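Local coordinates for protein propionate kinase (PDB 3KHY) that probably catalyses the reversible transfer of phosphate from ATP to acetate or propionate, using magnesium, as a homodimeric acetokinase-family enzyme, at residues K313-E325 with I357-T370. Residues are numbered along the deposited sequence; the frame is centred on the assembly and turned at random. Where two conformers were deposited one is given.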
ATOM      1  N   LYS A 313      15.321  -5.537  18.566  1.00 22.20           N
ATOM      2  CA  LYS A 313      16.447  -4.611  18.514  1.00 23.38           C
ATOM      3  C   LYS A 313      16.865  -4.410  17.066  1.00 21.72           C
ATOM      4  O   LYS A 313      17.378  -5.331  16.422  1.00 21.94           O
ATOM      5  CB  LYS A 313      17.623  -5.158  19.326  1.00 31.49           C
ATOM      6  CG  LYS A 313      18.886  -4.293  19.285  1.00 41.36           C
ATOM      7  CD  LYS A 313      19.975  -4.902  20.166  1.00 48.27           C
ATOM      8  CE  LYS A 313      21.324  -4.223  19.964  1.00 52.01           C
ATOM      9  NZ  LYS A 313      22.445  -5.008  20.583  1.00 48.24           N
ATOM     10  N   LEU A 314      16.645  -3.211  16.542  1.00 20.73           N
ATOM     11  CA  LEU A 314      17.089  -2.899  15.184  1.00 18.25           C
ATOM     12  C   LEU A 314      18.590  -2.656  15.165  1.00 16.99           C
ATOM     13  O   LEU A 314      19.070  -1.788  15.889  1.00 19.27           O
ATOM     14  CB  LEU A 314      16.365  -1.654  14.658  1.00 19.47           C
ATOM     15  CG  LEU A 314      16.820  -1.179  13.276  1.00 16.98           C
ATOM     16  CD1 LEU A 314      16.372  -2.177  12.217  1.00 15.15           C
ATOM     17  CD2 LEU A 314      16.291   0.234  12.953  1.00 15.94           C
ATOM     18  N   ASP A 315      19.336  -3.401  14.340  1.00 14.57           N
ATOM     19  CA  ASP A 315      20.787  -3.194  14.256  1.00 19.78           C
ATOM     20  C   ASP A 315      21.111  -1.905  13.515  1.00 21.54           C
ATOM     21  O   ASP A 315      21.944  -1.112  13.965  1.00 20.76           O
ATOM     22  CB  ASP A 315      21.488  -4.355  13.544  1.00 19.88           C
ATOM     23  CG  ASP A 315      21.488  -5.638  14.359  1.00 24.32           C
ATOM     24  OD1 ASP A 315      21.403  -5.564  15.607  1.00 26.06           O
ATOM     25  OD2 ASP A 315      21.580  -6.716  13.735  1.00 24.59           O
ATOM     26  N   ALA A 316      20.468  -1.713  12.365  1.00 17.67           N
ATOM     27  CA  ALA A 316      20.671  -0.501  11.568  1.00 11.76           C
ATOM     28  C   ALA A 316      19.584  -0.302  10.530  1.00 11.63           C
ATOM     29  O   ALA A 316      18.956  -1.267  10.074  1.00 14.22           O
ATOM     30  CB  ALA A 316      22.017  -0.551  10.870  1.00 12.33           C
ATOM     31  N   LEU A 317      19.375   0.953  10.160  1.00 14.96           N
ATOM     32  CA  LEU A 317      18.698   1.293   8.913  1.00 17.53           C
ATOM     33  C   LEU A 317      19.823   1.487   7.902  1.00 16.59           C
ATOM     34  O   LEU A 317      20.785   2.206   8.194  1.00 15.87           O
ATOM     35  CB  LEU A 317      17.914   2.589   9.077  1.00 14.40           C
ATOM     36  CG  LEU A 317      17.377   3.227   7.791  1.00 16.47           C
ATOM     37  CD1 LEU A 317      16.420   2.269   7.060  1.00 14.89           C
ATOM     38  CD2 LEU A 317      16.679   4.542   8.120  1.00 17.16           C
ATOM     39  N   VAL A 318      19.732   0.839   6.735  1.00 11.88           N
ATOM     40  CA  VAL A 318      20.825   0.901   5.743  1.00 13.53           C
ATOM     41  C   VAL A 318      20.359   1.503   4.418  1.00 12.96           C
ATOM     42  O   VAL A 318      19.387   1.014   3.837  1.00 13.31           O
ATOM     43  CB  VAL A 318      21.402  -0.497   5.454  1.00 16.04           C
ATOM     44  CG1 VAL A 318      22.601  -0.389   4.512  1.00 14.25           C
ATOM     45  CG2 VAL A 318      21.794  -1.199   6.761  1.00 18.65           C
ATOM     46  N   PHE A 319      21.034   2.567   3.956  1.00  9.97           N
ATOM     47  CA  PHE A 319      20.759   3.159   2.649  1.00 14.07           C
ATOM     48  C   PHE A 319      21.710   2.561   1.620  1.00 14.22           C
ATOM     49  O   PHE A 319      22.901   2.386   1.889  1.00 14.11           O
ATOM     50  CB  PHE A 319      20.998   4.683   2.662  1.00 10.50           C
ATOM     51  CG  PHE A 319      19.993   5.462   3.469  1.00 12.94           C
ATOM     52  CD1 PHE A 319      18.733   5.735   2.948  1.00 10.34           C
ATOM     53  CD2 PHE A 319      20.325   5.964   4.728  1.00 10.95           C
ATOM     54  CE1 PHE A 319      17.808   6.470   3.670  1.00 13.31           C
ATOM     55  CE2 PHE A 319      19.397   6.704   5.464  1.00 14.88           C
ATOM     56  CZ  PHE A 319      18.135   6.962   4.929  1.00 13.19           C
ATOM     57  N   THR A 320      21.195   2.271   0.435  1.00 14.38           N
ATOM     58  CA  THR A 320      22.026   1.754  -0.636  1.00 10.79           C
ATOM     59  C   THR A 320      21.388   2.140  -1.975  1.00 13.52           C
ATOM     60  O   THR A 320      20.344   2.791  -1.996  1.00 13.71           O
ATOM     61  CB  THR A 320      22.218   0.224  -0.517  1.00 16.07           C
ATOM     62  OG1 THR A 320      23.268  -0.197  -1.399  1.00 15.37           O
ATOM     63  CG2 THR A 320      20.913  -0.528  -0.856  1.00 15.77           C
ATOM     64  N   GLY A 321      22.029   1.769  -3.079  1.00 15.14           N
ATOM     65  CA  GLY A 321      21.551   2.143  -4.401  1.00 13.62           C
ATOM     66  C   GLY A 321      22.134   3.476  -4.850  1.00 17.26           C
ATOM     67  O   GLY A 321      22.772   4.173  -4.064  1.00 16.13           O
ATOM     68  N   GLY A 322      21.910   3.837  -6.111  1.00 13.95           N
ATOM     69  CA  GLY A 322      22.465   5.065  -6.667  1.00 15.38           C
ATOM     70  C   GLY A 322      22.144   6.308  -5.850  1.00 22.19           C
ATOM     71  O   GLY A 322      22.996   7.182  -5.649  1.00 20.09           O
ATOM     72  N   ILE A 323      20.906   6.400  -5.383  1.00 14.72           N
ATOM     73  CA  ILE A 323      20.490   7.533  -4.561  1.00 10.28           C
ATOM     74  C   ILE A 323      20.921   7.337  -3.117  1.00 11.26           C
ATOM     75  O   ILE A 323      21.468   8.246  -2.491  1.00 14.31           O
ATOM     76  CB  ILE A 323      18.953   7.698  -4.589  1.00 15.18           C
ATOM     77  CG1 ILE A 323      18.468   7.989  -6.016  1.00 15.37           C
ATOM     78  CG2 ILE A 323      18.513   8.782  -3.624  1.00 18.57           C
ATOM     79  CD1 ILE A 323      16.956   7.926  -6.170  1.00 15.05           C
ATOM     80  N   GLY A 324      20.678   6.142  -2.588  1.00 15.21           N
ATOM     81  CA  GLY A 324      20.966   5.844  -1.194  1.00 15.29           C
ATOM     82  C   GLY A 324      22.441   6.027  -0.868  1.00 19.48           C
ATOM     83  O   GLY A 324      22.804   6.486   0.223  1.00 13.84           O
ATOM     84  N   GLU A 325      23.298   5.697  -1.827  1.00 14.88           N
ATOM     85  CA  GLU A 325      24.742   5.774  -1.600  1.00 17.32           C
ATOM     86  C   GLU A 325      25.302   7.189  -1.711  1.00 16.20           C
ATOM     87  O   GLU A 325      26.322   7.507  -1.102  1.00 14.56           O
ATOM     88  CB  GLU A 325      25.488   4.853  -2.580  1.00 14.67           C
ATOM     89  CG  GLU A 325      25.245   3.362  -2.329  1.00 14.55           C
ATOM     90  CD  GLU A 325      25.635   2.476  -3.518  1.00 21.00           C
ATOM     91  OE1 GLU A 325      26.604   2.806  -4.241  1.00 20.42           O
ATOM     92  OE2 GLU A 325      24.965   1.446  -3.735  1.00 20.01           O
ATOM     93  N   ILE A 357      26.287   6.985   9.649  1.00 13.23           N
ATOM     94  CA  ILE A 357      25.968   8.418   9.519  1.00 15.52           C
ATOM     95  C   ILE A 357      25.014   8.935  10.593  1.00 18.66           C
ATOM     96  O   ILE A 357      24.531  10.065  10.506  1.00 18.48           O
ATOM     97  CB  ILE A 357      25.394   8.769   8.130  1.00 16.62           C
ATOM     98  CG1 ILE A 357      24.088   8.004   7.873  1.00 16.62           C
ATOM     99  CG2 ILE A 357      26.429   8.475   7.041  1.00 16.09           C
ATOM    100  CD1 ILE A 357      23.440   8.310   6.497  1.00 14.80           C
ATOM    101  N   ASN A 358      24.748   8.113  11.602  1.00 16.18           N
ATOM    102  CA  ASN A 358      23.891   8.528  12.703  1.00 11.48           C
ATOM    103  C   ASN A 358      24.660   9.314  13.737  1.00 18.84           C
ATOM    104  O   ASN A 358      25.881   9.186  13.862  1.00 15.99           O
ATOM    105  CB  ASN A 358      23.263   7.313  13.401  1.00 11.91           C
ATOM    106  CG  ASN A 358      24.296   6.284  13.804  1.00 16.29           C
ATOM    107  OD1 ASN A 358      24.780   5.522  12.970  1.00 14.52           O
ATOM    108  ND2 ASN A 358      24.642   6.255  15.090  1.00 17.07           N
ATOM    109  N   SER A 359      23.956  10.143  14.489  0.60 17.52           N
ATOM    110  CA  SER A 359      24.594  10.845  15.594  0.60 20.15           C
ATOM    111  C   SER A 359      24.574   9.960  16.838  0.60 23.93           C
ATOM    112  O   SER A 359      24.190   8.792  16.781  0.60 21.10           O
ATOM    113  CB  SER A 359      23.886  12.171  15.880  0.60 20.46           C
ATOM    114  OG  SER A 359      22.583  11.945  16.390  0.60 25.68           O
ATOM    115  N   LYS A 360      24.983  10.535  17.963  1.00 23.26           N
ATOM    116  CA  LYS A 360      25.104   9.809  19.214  1.00 21.34           C
ATOM    117  C   LYS A 360      23.803   9.184  19.738  1.00 26.16           C
ATOM    118  O   LYS A 360      23.776   8.027  20.152  1.00 29.63           O
ATOM    119  CB  LYS A 360      25.682  10.755  20.275  1.00 27.83           C
ATOM    120  CG  LYS A 360      25.734  10.184  21.679  1.00 38.29           C
ATOM    121  CD  LYS A 360      26.258  11.232  22.660  1.00 47.15           C
ATOM    122  CE  LYS A 360      27.605  10.840  23.232  1.00 56.04           C
ATOM    123  NZ  LYS A 360      27.534   9.579  24.026  1.00 58.46           N
ATOM    124  N   ASN A 361      22.723   9.944  19.750  1.00 20.80           N
ATOM    125  CA  ASN A 361      21.493   9.401  20.322  1.00 30.64           C
ATOM    126  C   ASN A 361      20.548   8.970  19.209  1.00 32.43           C
ATOM    127  O   ASN A 361      19.630   9.703  18.831  1.00 32.89           O
ATOM    128  CB  ASN A 361      20.823  10.407  21.259  1.00 40.49           C
ATOM    129  CG  ASN A 361      21.633  10.661  22.525  1.00 50.67           C
ATOM    130  OD1 ASN A 361      22.187   9.738  23.130  1.00 49.35           O
ATOM    131  ND2 ASN A 361      21.697  11.921  22.932  1.00 55.80           N
ATOM    132  N   SER A 362      20.794   7.782  18.672  1.00 23.18           N
ATOM    133  CA  SER A 362      20.101   7.352  17.469  1.00 17.95           C
ATOM    134  C   SER A 362      20.307   5.879  17.237  1.00 19.51           C
ATOM    135  O   SER A 362      21.337   5.329  17.612  1.00 16.64           O
ATOM    136  CB  SER A 362      20.639   8.118  16.250  1.00 17.42           C
ATOM    137  OG  SER A 362      20.031   7.653  15.045  1.00 15.63           O
ATOM    138  N   HIS A 363      19.318   5.238  16.627  1.00 18.11           N
ATOM    139  CA  HIS A 363      19.542   3.966  15.961  1.00 16.38           C
ATOM    140  C   HIS A 363      20.691   4.142  14.986  1.00 17.39           C
ATOM    141  O   HIS A 363      20.913   5.240  14.473  1.00 14.15           O
ATOM    142  CB  HIS A 363      18.310   3.557  15.161  1.00 13.48           C
ATOM    143  CG  HIS A 363      17.097   3.298  16.004  1.00 19.49           C
ATOM    144  ND1 HIS A 363      17.060   2.323  16.974  1.00 22.79           N
ATOM    145  CD2 HIS A 363      15.880   3.891  16.017  1.00 21.85           C
ATOM    146  CE1 HIS A 363      15.867   2.318  17.545  1.00 27.36           C
ATOM    147  NE2 HIS A 363      15.136   3.265  16.985  1.00 21.64           N
ATOM    148  N   ASN A 364      21.409   3.060  14.705  1.00 16.85           N
ATOM    149  CA  ASN A 364      22.441   3.107  13.675  1.00 18.94           C
ATOM    150  C   ASN A 364      21.825   3.396  12.327  1.00 13.47           C
ATOM    151  O   ASN A 364      20.775   2.836  11.983  1.00 15.45           O
ATOM    152  CB  ASN A 364      23.191   1.780  13.584  1.00 13.90           C
ATOM    153  CG  ASN A 364      24.081   1.536  14.774  1.00 21.78           C
ATOM    154  OD1 ASN A 364      24.619   2.477  15.355  1.00 15.51           O
ATOM    155  ND2 ASN A 364      24.248   0.258  15.149  1.00 18.02           N
ATOM    156  N   ILE A 365      22.490   4.254  11.558  1.00 17.11           N
ATOM    157  CA  ILE A 365      22.096   4.543  10.192  1.00 15.66           C
ATOM    158  C   ILE A 365      23.352   4.388   9.348  1.00 16.09           C
ATOM    159  O   ILE A 365      24.388   4.963   9.665  1.00 13.60           O
ATOM    160  CB  ILE A 365      21.539   5.977  10.040  1.00 13.52           C
ATOM    161  CG1 ILE A 365      20.375   6.218  11.008  1.00 15.21           C
ATOM    162  CG2 ILE A 365      21.109   6.234   8.579  1.00 14.16           C
ATOM    163  CD1 ILE A 365      20.111   7.691  11.318  1.00 13.63           C
HETATM  164  N   MSE A 366      23.269   3.594   8.286  1.00 14.61           N
HETATM  165  CA  MSE A 366      24.457   3.227   7.535  1.00 12.11           C
HETATM  166  C   MSE A 366      24.301   3.536   6.070  1.00 13.49           C
HETATM  167  O   MSE A 366      23.190   3.681   5.573  1.00 13.01           O
HETATM  168  CB  MSE A 366      24.757   1.723   7.684  1.00 15.76           C
HETATM  169  CG  MSE A 366      24.852   1.276   9.132  1.00 20.33           C
HETATM  170 SE   MSE A 366      25.233  -0.630   9.376  1.00 25.93          SE
HETATM  171  CE  MSE A 366      27.083  -0.660   8.671  1.00 15.07           C
ATOM    172  N   VAL A 367      25.435   3.655   5.398  1.00 14.06           N
ATOM    173  CA  VAL A 367      25.476   3.675   3.952  1.00 15.41           C
ATOM    174  C   VAL A 367      26.396   2.542   3.520  1.00 18.25           C
ATOM    175  O   VAL A 367      27.562   2.496   3.912  1.00 15.55           O
ATOM    176  CB  VAL A 367      26.035   4.994   3.408  1.00 15.13           C
ATOM    177  CG1 VAL A 367      26.098   4.935   1.892  1.00 13.33           C
ATOM    178  CG2 VAL A 367      25.182   6.171   3.869  1.00 17.45           C
ATOM    179  N   ILE A 368      25.870   1.632   2.710  1.00 15.48           N
ATOM    180  CA  ILE A 368      26.644   0.496   2.226  1.00 14.75           C
ATOM    181  C   ILE A 368      26.426   0.393   0.725  1.00 17.91           C
ATOM    182  O   ILE A 368      25.286   0.386   0.256  1.00 17.46           O
ATOM    183  CB  ILE A 368      26.178  -0.814   2.910  1.00 13.82           C
ATOM    184  CG1 ILE A 368      26.377  -0.722   4.425  1.00 12.59           C
ATOM    185  CG2 ILE A 368      26.920  -2.025   2.321  1.00 16.69           C
ATOM    186  CD1 ILE A 368      25.965  -2.015   5.184  1.00 18.96           C
ATOM    187  N   ALA A 369      27.509   0.342  -0.035  1.00 15.33           N
ATOM    188  CA  ALA A 369      27.403   0.300  -1.488  1.00 16.02           C
ATOM    189  C   ALA A 369      26.912  -1.072  -1.909  1.00 15.08           C
ATOM    190  O   ALA A 369      27.413  -2.084  -1.432  1.00 15.49           O
ATOM    191  CB  ALA A 369      28.757   0.601  -2.131  1.00 19.82           C
ATOM    192  N   THR A 370      25.930  -1.121  -2.793  1.00 13.92           N
ATOM    193  CA  THR A 370      25.477  -2.421  -3.271  1.00 18.87           C
ATOM    194  C   THR A 370      26.348  -2.860  -4.454  1.00 23.92           C
ATOM    195  O   THR A 370      27.014  -2.041  -5.087  1.00 18.03           O
ATOM    196  CB  THR A 370      23.973  -2.434  -3.623  1.00 15.86           C
ATOM    197  OG1 THR A 370      23.548  -3.781  -3.859  1.00 17.34           O
ATOM    198  CG2 THR A 370      23.677  -1.606  -4.858  1.00 16.27           C
TER
HETATM  199  O   HOH W   1      20.746   0.650  16.228  1.00 22.31           O
HETATM  200  O   HOH W   2      18.658   0.333  17.701  1.00 34.28           O
HETATM  201  O   HOH W   3      27.594   0.785  -5.880  1.00 32.17           O
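Glu325, Phe319 and Met366 (selenomethionine) bury the most surface where strand 316-320 pairs in parallel with the edge strand 365-367. Four backbone hydrogen bonds join the strands, among them Phe319 N to Met366 O at 2.9 Å, nearly straight at 177°. The Phe319 ring lies beside Ile365, and its CE2 edge meets CG2 of Ile365 at 3.6 Å. Val367 shares this face, which helix 328-337 covers. On the other face, Met366 has an extended chi2 (-180°), which carries SE to CB of Ala316 at 3.5 Å. Val318 CG1 meets Ile368 there, and helix 175-188 packs on Val318 and Met366. At the end of strand 316-320, Thr320 OG1 donates to Ile368 O at 2.7 Å, in the carbonyl plane. The Glu325 side chain runs extended past Ala369. OE2 of Glu325 accepts a bond from Thr370 N at 2.9 Å, from above the carboxylate plane, and a weak one from Gly321 N. A water links OE1 to Thr370 O. Gly322 to Glu325 belong to the predicted ATP site of this actin-like ATPase fold. One carboxylate oxygen thus ties the glycine-rich turn to the backbone that leads to Glu372, a predicted magnesium ligand. The two N-H groups would probably favour the charged form of Glu325.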